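Long-range contacts in alpha-rhamnosidase (Dictyoglomus thermophilum, PDB 6I60), which probably hydrolyses terminal non-reducing alpha-L-rhamnose residues from alpha-L-rhamnosides, acting as an alpha-L-rhamnosidase: residues Y831-V839 / F849-A860; A800-E808 / S817-S825. One frame throughout, in Å; residues are numbered along the deposited sequence.

Contact 1: Y831-V839 / F849-A860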
loop_
_atom_site.group_PDB
_atom_site.type_symbol
_atom_site.label_atom_id
_atom_site.label_comp_id
_atom_site.label_asym_id
_atom_site.label_seq_id
_atom_site.Cartn_x
_atom_site.Cartn_y
_atom_site.Cartn_z
ATOM N N TYR A 831 4.797 3.157 16.893
ATOM C CA TYR A 831 5.309 1.793 16.964
ATOM C C TYR A 831 6.742 1.757 17.484
ATOM O O TYR A 831 7.064 0.975 18.385
ATOM C CB TYR A 831 5.235 1.134 15.585
ATOM C CG TYR A 831 3.867 0.621 15.195
ATOM C CD1 TYR A 831 2.957 1.442 14.545
ATOM C CD2 TYR A 831 3.495 -0.691 15.459
ATOM C CE1 TYR A 831 1.708 0.974 14.178
ATOM C CE2 TYR A 831 2.248 -1.167 15.095
ATOM C CZ TYR A 831 1.360 -0.330 14.455
ATOM O OH TYR A 831 0.121 -0.796 14.091
ATOM N N ARG A 832 7.613 2.603 16.926
ATOM C CA ARG A 832 9.045 2.489 17.178
ATOM C C ARG A 832 9.474 3.147 18.487
ATOM O O ARG A 832 10.483 2.737 19.072
ATOM C CB ARG A 832 9.832 3.102 16.017
ATOM C CG ARG A 832 9.453 2.568 14.643
ATOM C CD ARG A 832 10.265 3.231 13.533
ATOM N NE ARG A 832 10.796 4.532 13.934
ATOM C CZ ARG A 832 12.092 4.813 14.038
ATOM N NH1 ARG A 832 13.001 3.885 13.769
ATOM N NH2 ARG A 832 12.480 6.025 14.413
ATOM N N VAL A 833 8.748 4.159 18.959
ATOM C CA VAL A 833 9.151 4.936 20.130
ATOM C C VAL A 833 8.200 4.715 21.305
ATOM O O VAL A 833 8.615 4.252 22.369
ATOM C CB VAL A 833 9.280 6.437 19.784
ATOM C CG1 VAL A 833 9.443 7.266 21.048
ATOM C CG2 VAL A 833 10.454 6.653 18.846
ATOM N N ILE A 834 6.918 5.043 21.131
ATOM C CA ILE A 834 5.957 4.916 22.227
ATOM C C ILE A 834 5.848 3.461 22.666
ATOM O O ILE A 834 6.062 3.125 23.836
ATOM C CB ILE A 834 4.589 5.488 21.819
ATOM C CG1 ILE A 834 4.662 7.014 21.730
ATOM C CG2 ILE A 834 3.510 5.058 22.806
ATOM C CD1 ILE A 834 3.319 7.680 21.568
ATOM N N ALA A 835 5.515 2.574 21.728
ATOM C CA ALA A 835 5.568 1.144 22.010
ATOM C C ALA A 835 7.010 0.688 22.192
ATOM O O ALA A 835 7.379 0.147 23.242
ATOM C CB ALA A 835 4.884 0.365 20.888
ATOM N N GLY A 836 7.843 0.902 21.175
ATOM C CA GLY A 836 9.272 0.715 21.317
ATOM C C GLY A 836 9.857 -0.497 20.620
ATOM O O GLY A 836 10.768 -1.133 21.156
ATOM N N VAL A 837 9.361 -0.828 19.431
ATOM C CA VAL A 837 9.897 -1.932 18.643
ATOM C C VAL A 837 10.354 -1.378 17.298
ATOM O O VAL A 837 9.545 -0.847 16.527
ATOM C CB VAL A 837 8.876 -3.070 18.470
ATOM C CG1 VAL A 837 7.513 -2.532 18.046
ATOM C CG2 VAL A 837 9.395 -4.099 17.477
ATOM N N ARG A 838 11.654 -1.480 17.029
ATOM C CA ARG A 838 12.242 -0.982 15.795
ATOM C C ARG A 838 13.168 -2.037 15.210
ATOM O O ARG A 838 13.589 -2.974 15.892
ATOM C CB ARG A 838 13.027 0.321 16.014
ATOM C CG ARG A 838 12.666 1.074 17.279
ATOM C CD ARG A 838 13.336 2.435 17.319
ATOM N NE ARG A 838 14.784 2.338 17.160
ATOM C CZ ARG A 838 15.660 2.570 18.133
ATOM N NH1 ARG A 838 15.238 2.913 19.344
ATOM N NH2 ARG A 838 16.960 2.460 17.897
ATOM N N VAL A 839 13.488 -1.867 13.933
ATOM C CA VAL A 839 14.361 -2.804 13.237
ATOM C C VAL A 839 15.810 -2.495 13.595
ATOM O O VAL A 839 16.271 -1.357 13.450
ATOM C CB VAL A 839 14.126 -2.741 11.718
ATOM C CG1 VAL A 839 14.115 -1.297 11.232
ATOM C CG2 VAL A 839 15.179 -3.544 10.985
ATOM N N PHE A 849 14.061 -3.535 21.346
ATOM C CA PHE A 849 12.908 -3.302 22.217
ATOM C C PHE A 849 13.269 -2.160 23.162
ATOM O O PHE A 849 13.796 -2.376 24.253
ATOM C CB PHE A 849 12.534 -4.568 22.981
ATOM C CG PHE A 849 12.120 -5.715 22.101
ATOM C CD1 PHE A 849 10.822 -5.805 21.623
ATOM C CD2 PHE A 849 13.024 -6.708 21.760
ATOM C CE1 PHE A 849 10.437 -6.860 20.817
ATOM C CE2 PHE A 849 12.644 -7.766 20.955
ATOM C CZ PHE A 849 11.347 -7.842 20.484
ATOM N N GLU A 850 12.981 -0.929 22.737
ATOM C CA GLU A 850 13.319 0.275 23.497
ATOM C C GLU A 850 12.055 1.087 23.748
ATOM O O GLU A 850 11.722 1.994 22.967
ATOM C CB GLU A 850 14.367 1.108 22.763
ATOM C CG GLU A 850 14.855 2.314 23.539
ATOM C CD GLU A 850 15.691 3.246 22.689
ATOM O OE1 GLU A 850 16.756 2.811 22.202
ATOM O OE2 GLU A 850 15.279 4.409 22.505
ATOM N N PRO A 851 11.327 0.808 24.825
ATOM C CA PRO A 851 10.115 1.576 25.117
ATOM C C PRO A 851 10.438 2.955 25.664
ATOM O O PRO A 851 11.492 3.188 26.261
ATOM C CB PRO A 851 9.403 0.719 26.170
ATOM C CG PRO A 851 10.509 0.004 26.865
ATOM C CD PRO A 851 11.580 -0.238 25.831
ATOM N N HIS A 852 9.505 3.880 25.448
ATOM C CA HIS A 852 9.642 5.266 25.889
ATOM C C HIS A 852 8.401 5.650 26.682
ATOM O O HIS A 852 7.451 6.222 26.131
ATOM C CB HIS A 852 9.853 6.207 24.703
ATOM C CG HIS A 852 11.213 6.103 24.086
ATOM N ND1 HIS A 852 12.108 7.151 24.079
ATOM C CD2 HIS A 852 11.833 5.075 23.460
ATOM C CE1 HIS A 852 13.220 6.773 23.473
ATOM N NE2 HIS A 852 13.079 5.518 23.090
ATOM N N PRO A 853 8.374 5.352 27.981
ATOM C CA PRO A 853 7.213 5.731 28.797
ATOM C C PRO A 853 7.266 7.192 29.213
ATOM O O PRO A 853 7.824 7.530 30.262
ATOM C CB PRO A 853 7.309 4.792 30.005
ATOM C CG PRO A 853 8.756 4.386 30.081
ATOM C CD PRO A 853 9.434 4.709 28.775
ATOM N N VAL A 854 6.689 8.067 28.396
ATOM C CA VAL A 854 6.767 9.504 28.608
ATOM C C VAL A 854 5.398 10.023 29.037
ATOM O O VAL A 854 4.381 9.340 28.916
ATOM C CB VAL A 854 7.267 10.240 27.352
ATOM C CG1 VAL A 854 8.764 10.053 27.194
ATOM C CG2 VAL A 854 6.534 9.730 26.128
ATOM N N GLY A 855 5.385 11.256 29.543
ATOM C CA GLY A 855 4.135 11.895 29.923
ATOM C C GLY A 855 3.418 11.130 31.016
ATOM O O GLY A 855 4.023 10.671 31.991
ATOM N N ASP A 856 2.102 10.991 30.853
ATOM C CA ASP A 856 1.267 10.227 31.772
ATOM C C ASP A 856 0.882 8.866 31.201
ATOM O O ASP A 856 -0.182 8.331 31.533
ATOM C CB ASP A 856 0.017 11.025 32.141
ATOM C CG ASP A 856 -0.708 11.571 30.923
ATOM O OD1 ASP A 856 -0.081 11.664 29.848
ATOM O OD2 ASP A 856 -1.906 11.905 31.043
ATOM N N LEU A 857 1.726 8.298 30.343
ATOM C CA LEU A 857 1.442 6.993 29.763
ATOM C C LEU A 857 1.579 5.900 30.814
ATOM O O LEU A 857 2.509 5.908 31.627
ATOM C CB LEU A 857 2.385 6.713 28.593
ATOM C CG LEU A 857 2.115 7.481 27.299
ATOM C CD1 LEU A 857 3.097 7.066 26.213
ATOM C CD2 LEU A 857 0.682 7.275 26.839
ATOM N N LYS A 858 0.643 4.953 30.794
ATOM C CA LYS A 858 0.655 3.830 31.720
ATOM C C LYS A 858 0.974 2.499 31.058
ATOM O O LYS A 858 1.589 1.642 31.694
ATOM C CB LYS A 858 -0.695 3.717 32.439
ATOM C CG LYS A 858 -1.150 5.002 33.115
ATOM C CD LYS A 858 -2.332 4.755 34.043
ATOM C CE LYS A 858 -3.659 4.975 33.329
ATOM N NZ LYS A 858 -4.063 6.410 33.332
ATOM N N TYR A 859 0.579 2.309 29.801
ATOM C CA TYR A 859 0.851 1.068 29.091
ATOM C C TYR A 859 0.887 1.349 27.595
ATOM O O TYR A 859 0.394 2.376 27.123
ATOM C CB TYR A 859 -0.199 -0.007 29.411
ATOM C CG TYR A 859 -1.611 0.379 29.026
ATOM C CD1 TYR A 859 -2.083 0.168 27.736
ATOM C CD2 TYR A 859 -2.473 0.954 29.953
ATOM C CE1 TYR A 859 -3.368 0.524 27.377
ATOM C CE2 TYR A 859 -3.766 1.309 29.603
ATOM C CZ TYR A 859 -4.207 1.090 28.314
ATOM O OH TYR A 859 -5.488 1.439 27.954
ATOM N N ALA A 860 1.475 0.411 26.854
ATOM C CA ALA A 860 1.517 0.467 25.399
ATOM C C ALA A 860 1.980 -0.883 24.875
ATOM O O ALA A 860 2.809 -1.543 25.506
ATOM C CB ALA A 860 2.453 1.577 24.901
#
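Ile834 sets its CG2 branch against CD1 of Leu857, 4.0 Å away, where the last helix of the six-hairpin glycosidase domain, an (alpha/alpha)6 barrel, gives way to the C-terminal beta domain. CG2 lies anti to the backbone N (CG1 at chi1 -71°), which turns this branch also toward CB of Ala860, at 4.2 Å. The two longer side chains cross at about a right angle, and the branched isoleucine can meet both partners with one methyl, while the small alanine lets strand 859-866 come close to the helix end. Trp875 of the neighbouring strand 869-877 touches Ala860 and Pro851, and its NE1 bonds to Ile834 O.

Helix 826-835 ends in a wider pi-type turn at 831-835, and Gly836, the first residue after it, has a positive phi that suits glycine; a CB would run into Glu850 O and Pro851 CA. The glycine carbonyl accepts a bond from the backbone of the other segment, with Glu850 N to Gly836 O at 2.7 Å, just beside the antiparallel non-hydrogen-bonded pair of Val837 and Phe849.

His852 offers one ring face to CG1 of Val833, a CH-pi contact with the methyl 4.0 Å from the ring centroid. Both ring nitrogens have acidic partners: ND1 bonds to Asp777, and NE2 points, nearly in the ring plane, at the anti lone pair of Glu850 OE2. Two carboxylates so placed would tend to favour a charged imidazole. Glu850 reaches it with an extended chain, CG anti to the backbone N (chi1 -175°). Its other oxygen, OE1, bonds to His897 and forms a salt bridge with Arg838 NH1 through a weak hydrogen bond of 3.2 Å, the carboxylate and guanidinium planes standing 85° apart.

Contact 2: A800-E808 / S817-S825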
loop_
_atom_site.group_PDB
_atom_site.type_symbol
_atom_site.label_atom_id
_atom_site.label_comp_id
_atom_site.label_asym_id
_atom_site.label_seq_id
_atom_site.Cartn_x
_atom_site.Cartn_y
_atom_site.Cartn_z
ATOM N N ALA A 800 -12.710 14.746 12.547
ATOM C CA ALA A 800 -12.015 14.015 11.496
ATOM C C ALA A 800 -11.934 12.539 11.867
ATOM O O ALA A 800 -11.442 12.190 12.945
ATOM C CB ALA A 800 -10.616 14.587 11.269
ATOM N N THR A 801 -12.430 11.679 10.979
ATOM C CA THR A 801 -12.242 10.243 11.116
ATOM C C THR A 801 -11.045 9.741 10.323
ATOM O O THR A 801 -10.690 8.562 10.438
ATOM C CB THR A 801 -13.502 9.488 10.676
ATOM O OG1 THR A 801 -14.078 10.133 9.532
ATOM C CG2 THR A 801 -14.523 9.452 11.806
ATOM N N THR A 802 -10.430 10.602 9.521
ATOM C CA THR A 802 -9.177 10.294 8.843
ATOM C C THR A 802 -8.252 11.485 9.081
ATOM O O THR A 802 -8.418 12.264 10.028
ATOM C CB THR A 802 -9.403 9.996 7.354
ATOM O OG1 THR A 802 -10.304 10.962 6.796
ATOM C CG2 THR A 802 -9.986 8.603 7.167
ATOM N N LEU A 803 -7.262 11.651 8.215
ATOM C CA LEU A 803 -6.314 12.747 8.328
ATOM C C LEU A 803 -6.572 13.776 7.235
ATOM O O LEU A 803 -6.965 13.434 6.116
ATOM C CB LEU A 803 -4.873 12.238 8.249
ATOM C CG LEU A 803 -4.116 12.241 9.580
ATOM C CD1 LEU A 803 -4.815 11.364 10.603
ATOM C CD2 LEU A 803 -2.679 11.794 9.383
ATOM N N TRP A 804 -6.354 15.043 7.573
ATOM C CA TRP A 804 -6.604 16.145 6.660
ATOM C C TRP A 804 -5.394 16.408 5.773
ATOM O O TRP A 804 -4.265 16.016 6.080
ATOM C CB TRP A 804 -6.947 17.421 7.426
ATOM C CG TRP A 804 -8.255 17.377 8.132
ATOM C CD1 TRP A 804 -9.251 16.464 7.960
ATOM C CD2 TRP A 804 -8.714 18.291 9.134
ATOM N NE1 TRP A 804 -10.305 16.752 8.792
ATOM C CE2 TRP A 804 -10.002 17.870 9.524
ATOM C CE3 TRP A 804 -8.163 19.425 9.740
ATOM C CZ2 TRP A 804 -10.745 18.540 10.492
ATOM C CZ3 TRP A 804 -8.904 20.090 10.699
ATOM C CH2 TRP A 804 -10.182 19.646 11.065
ATOM N N GLU A 805 -5.649 17.096 4.660
ATOM C CA GLU A 805 -4.567 17.569 3.807
ATOM C C GLU A 805 -3.852 18.766 4.419
ATOM O O GLU A 805 -2.632 18.900 4.270
ATOM C CB GLU A 805 -5.115 17.925 2.423
ATOM C CG GLU A 805 -4.102 18.539 1.473
ATOM C CD GLU A 805 -4.647 18.694 0.067
ATOM O OE1 GLU A 805 -5.879 18.589 -0.108
ATOM O OE2 GLU A 805 -3.844 18.917 -0.864
ATOM N N ARG A 806 -4.583 19.629 5.122
ATOM C CA ARG A 806 -4.029 20.832 5.724
ATOM C C ARG A 806 -4.310 20.849 7.220
ATOM O O ARG A 806 -5.275 20.241 7.695
ATOM C CB ARG A 806 -4.610 22.090 5.076
ATOM C CG ARG A 806 -4.981 21.908 3.614
ATOM C CD ARG A 806 -3.814 22.260 2.712
ATOM N NE ARG A 806 -3.151 23.480 3.159
ATOM C CZ ARG A 806 -3.536 24.705 2.819
ATOM N NH1 ARG A 806 -4.579 24.880 2.019
ATOM N NH2 ARG A 806 -2.874 25.756 3.281
ATOM N N TRP A 807 -3.451 21.557 7.961
ATOM C CA TRP A 807 -3.649 21.684 9.401
ATOM C C TRP A 807 -4.916 22.470 9.716
ATOM O O TRP A 807 -5.634 22.146 10.669
ATOM C CB TRP A 807 -2.433 22.353 10.041
ATOM C CG TRP A 807 -1.153 21.577 9.912
ATOM C CD1 TRP A 807 -0.091 21.876 9.108
ATOM C CD2 TRP A 807 -0.796 20.383 10.620
ATOM N NE1 TRP A 807 0.902 20.940 9.268
ATOM C CE2 TRP A 807 0.495 20.013 10.189
ATOM C CE3 TRP A 807 -1.442 19.589 11.573
ATOM C CZ2 TRP A 807 1.151 18.884 10.678
ATOM C CZ3 TRP A 807 -0.788 18.467 12.058
ATOM C CH2 TRP A 807 0.494 18.126 11.609
ATOM N N GLU A 808 -5.208 23.499 8.927
ATOM C CA GLU A 808 -6.371 24.338 9.165
ATOM C C GLU A 808 -7.645 23.631 8.725
ATOM O O GLU A 808 -7.652 22.889 7.739
ATOM C CB GLU A 808 -6.232 25.665 8.419
ATOM C CG GLU A 808 -4.967 26.437 8.754
ATOM C CD GLU A 808 -3.784 26.033 7.892
ATOM O OE1 GLU A 808 -3.997 25.651 6.721
ATOM O OE2 GLU A 808 -2.641 26.097 8.386
ATOM N N SER A 817 -8.851 18.780 1.129
ATOM C CA SER A 817 -9.353 17.419 1.263
ATOM C C SER A 817 -9.207 16.917 2.696
ATOM O O SER A 817 -8.297 17.312 3.430
ATOM C CB SER A 817 -8.623 16.477 0.311
ATOM O OG SER A 817 -8.757 15.129 0.734
ATOM N N HIS A 818 -10.120 16.024 3.085
ATOM C CA HIS A 818 -10.205 15.525 4.452
ATOM C C HIS A 818 -9.848 14.046 4.563
ATOM O O HIS A 818 -10.268 13.384 5.518
ATOM C CB HIS A 818 -11.606 15.771 5.012
ATOM C CG HIS A 818 -11.814 17.158 5.533
ATOM N ND1 HIS A 818 -12.323 17.412 6.789
ATOM C CD2 HIS A 818 -11.581 18.366 4.969
ATOM C CE1 HIS A 818 -12.394 18.719 6.975
ATOM N NE2 HIS A 818 -11.950 19.320 5.886
ATOM N N ASN A 819 -9.089 13.512 3.613
ATOM C CA ASN A 819 -8.663 12.119 3.668
ATOM C C ASN A 819 -7.304 11.981 2.984
ATOM O O ASN A 819 -7.133 11.266 2.000
ATOM C CB ASN A 819 -9.711 11.204 3.038
ATOM C CG ASN A 819 -9.560 9.757 3.478
ATOM O OD1 ASN A 819 -8.572 9.387 4.112
ATOM N ND2 ASN A 819 -10.545 8.931 3.142
ATOM N N HIS A 820 -6.305 12.675 3.516
ATOM C CA HIS A 820 -4.943 12.587 3.016
ATOM C C HIS A 820 -4.100 11.693 3.917
ATOM O O HIS A 820 -4.424 11.456 5.084
ATOM C CB HIS A 820 -4.309 13.975 2.910
ATOM C CG HIS A 820 -4.478 14.610 1.565
ATOM N ND1 HIS A 820 -5.706 14.727 0.950
ATOM C CD2 HIS A 820 -3.577 15.154 0.714
ATOM C CE1 HIS A 820 -5.552 15.324 -0.220
ATOM N NE2 HIS A 820 -4.270 15.592 -0.387
ATOM N N ILE A 821 -3.000 11.200 3.355
ATOM C CA ILE A 821 -2.132 10.250 4.039
ATOM C C ILE A 821 -0.712 10.767 4.218
ATOM O O ILE A 821 0.080 10.123 4.925
ATOM C CB ILE A 821 -2.116 8.889 3.304
ATOM C CG1 ILE A 821 -1.555 7.773 4.193
ATOM C CG2 ILE A 821 -1.350 8.996 1.992
ATOM C CD1 ILE A 821 -2.052 7.814 5.620
ATOM N N MET A 822 -0.363 11.914 3.629
ATOM C CA MET A 822 1.016 12.390 3.699
ATOM C C MET A 822 1.434 12.692 5.134
ATOM O O MET A 822 2.584 12.446 5.518
ATOM C CB MET A 822 1.191 13.625 2.816
ATOM C CG MET A 822 0.009 14.581 2.842
ATOM S SD MET A 822 0.155 15.876 1.595
ATOM C CE MET A 822 -0.770 17.201 2.365
ATOM N N PHE A 823 0.516 13.217 5.943
ATOM C CA PHE A 823 0.824 13.533 7.333
ATOM C C PHE A 823 0.726 12.326 8.260
ATOM O O PHE A 823 0.889 12.488 9.474
ATOM C CB PHE A 823 -0.102 14.645 7.840
ATOM C CG PHE A 823 0.349 16.032 7.468
ATOM C CD1 PHE A 823 1.567 16.522 7.911
ATOM C CD2 PHE A 823 -0.446 16.845 6.675
ATOM C CE1 PHE A 823 1.983 17.797 7.571
ATOM C CE2 PHE A 823 -0.035 18.120 6.332
ATOM C CZ PHE A 823 1.181 18.597 6.782
ATOM N N GLY A 824 0.474 11.130 7.728
ATOM C CA GLY A 824 0.294 9.936 8.530
ATOM C C GLY A 824 1.555 9.267 9.023
ATOM O O GLY A 824 1.478 8.195 9.628
ATOM N N SER A 825 2.725 9.868 8.792
ATOM C CA SER A 825 3.984 9.261 9.206
ATOM C C SER A 825 4.142 9.179 10.718
ATOM O O SER A 825 5.067 8.509 11.188
ATOM C CB SER A 825 5.159 10.040 8.612
ATOM O OG SER A 825 4.910 11.435 8.626
HETATM O O HOH W 1 -6.502 10.168 5.835
HETATM O O HOH W 2 -2.486 13.638 5.863
#
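Phe823 receives the edge of Trp807 on its face, an edge-to-face pair with centroids 4.5 Å apart and planes at 52°, while Glu805 O lies at the phenyl rim, in its plane. Trp804 has CE1 of His818 over one face, the two rings oblique and their side chains pointing the same way, with Trp807 O at the indole edge; His818 is anchored through NE2 to Leu810 O. The imidazole of His820 carries Glu805 CB 3.4 Å above its centre, and the carboxylate follows alongside, stacked with planes 17° apart. An extended chain with CG anti to the backbone N (chi1 175°) lays Glu805 along this ring. At the imidazole edge are Met822 SD and Ser817 OG, the latter accepting from His820 ND1 at 3.1 Å and also bonded to Gln499 OE1.

Backbone bonds knit the two irregular segments: His820 N to Leu803 O at 2.8 Å and Glu805 N to Ser817 O at 2.9 Å. Ser817 N returns a bond to the anti lone pair of Glu805 OE1, an oxygen also salt-bridged to Arg500. Thr802, a short hydroxyl donor, reaches His818 O in the carbonyl plane at 2.7 Å. One water links Trp804 O to Phe823 N.

An alanine at His820 would probably take away the flat surface under Glu805 CB and the carboxylate, opening a gap there, and leave Ser817 OG without its ND1 partner.

A triethylene glycol, probably from the crystallisation liquor, lies about 3 Å from the Glu805 side chain (nearest atoms), consistent with a pocket lined by long loops between barrel helices, as in (alpha/alpha)6 glycosidases.

Overall arrangement
Following the chain from its N terminus, the beta-rich domains come first, then the helical barrel, and both contacts fall near its end. After helix 792-797, contact 2 closes a loop of eight residues between its segments, 800-808 and 817-825, and so folds the long helix-to-helix connection onto itself. Helix 826-835 begins directly afterwards and leads into contact 1, which closes a second short loop, the hairpin of strands 837-841 and 846-849. The two are in series, neither nesting nor crossing. Their centres lie 24 Å apart and they do not touch. Contact 2 organises the barrel's own loops; contact 1 joins the barrel's last helix to the C-terminal sheets.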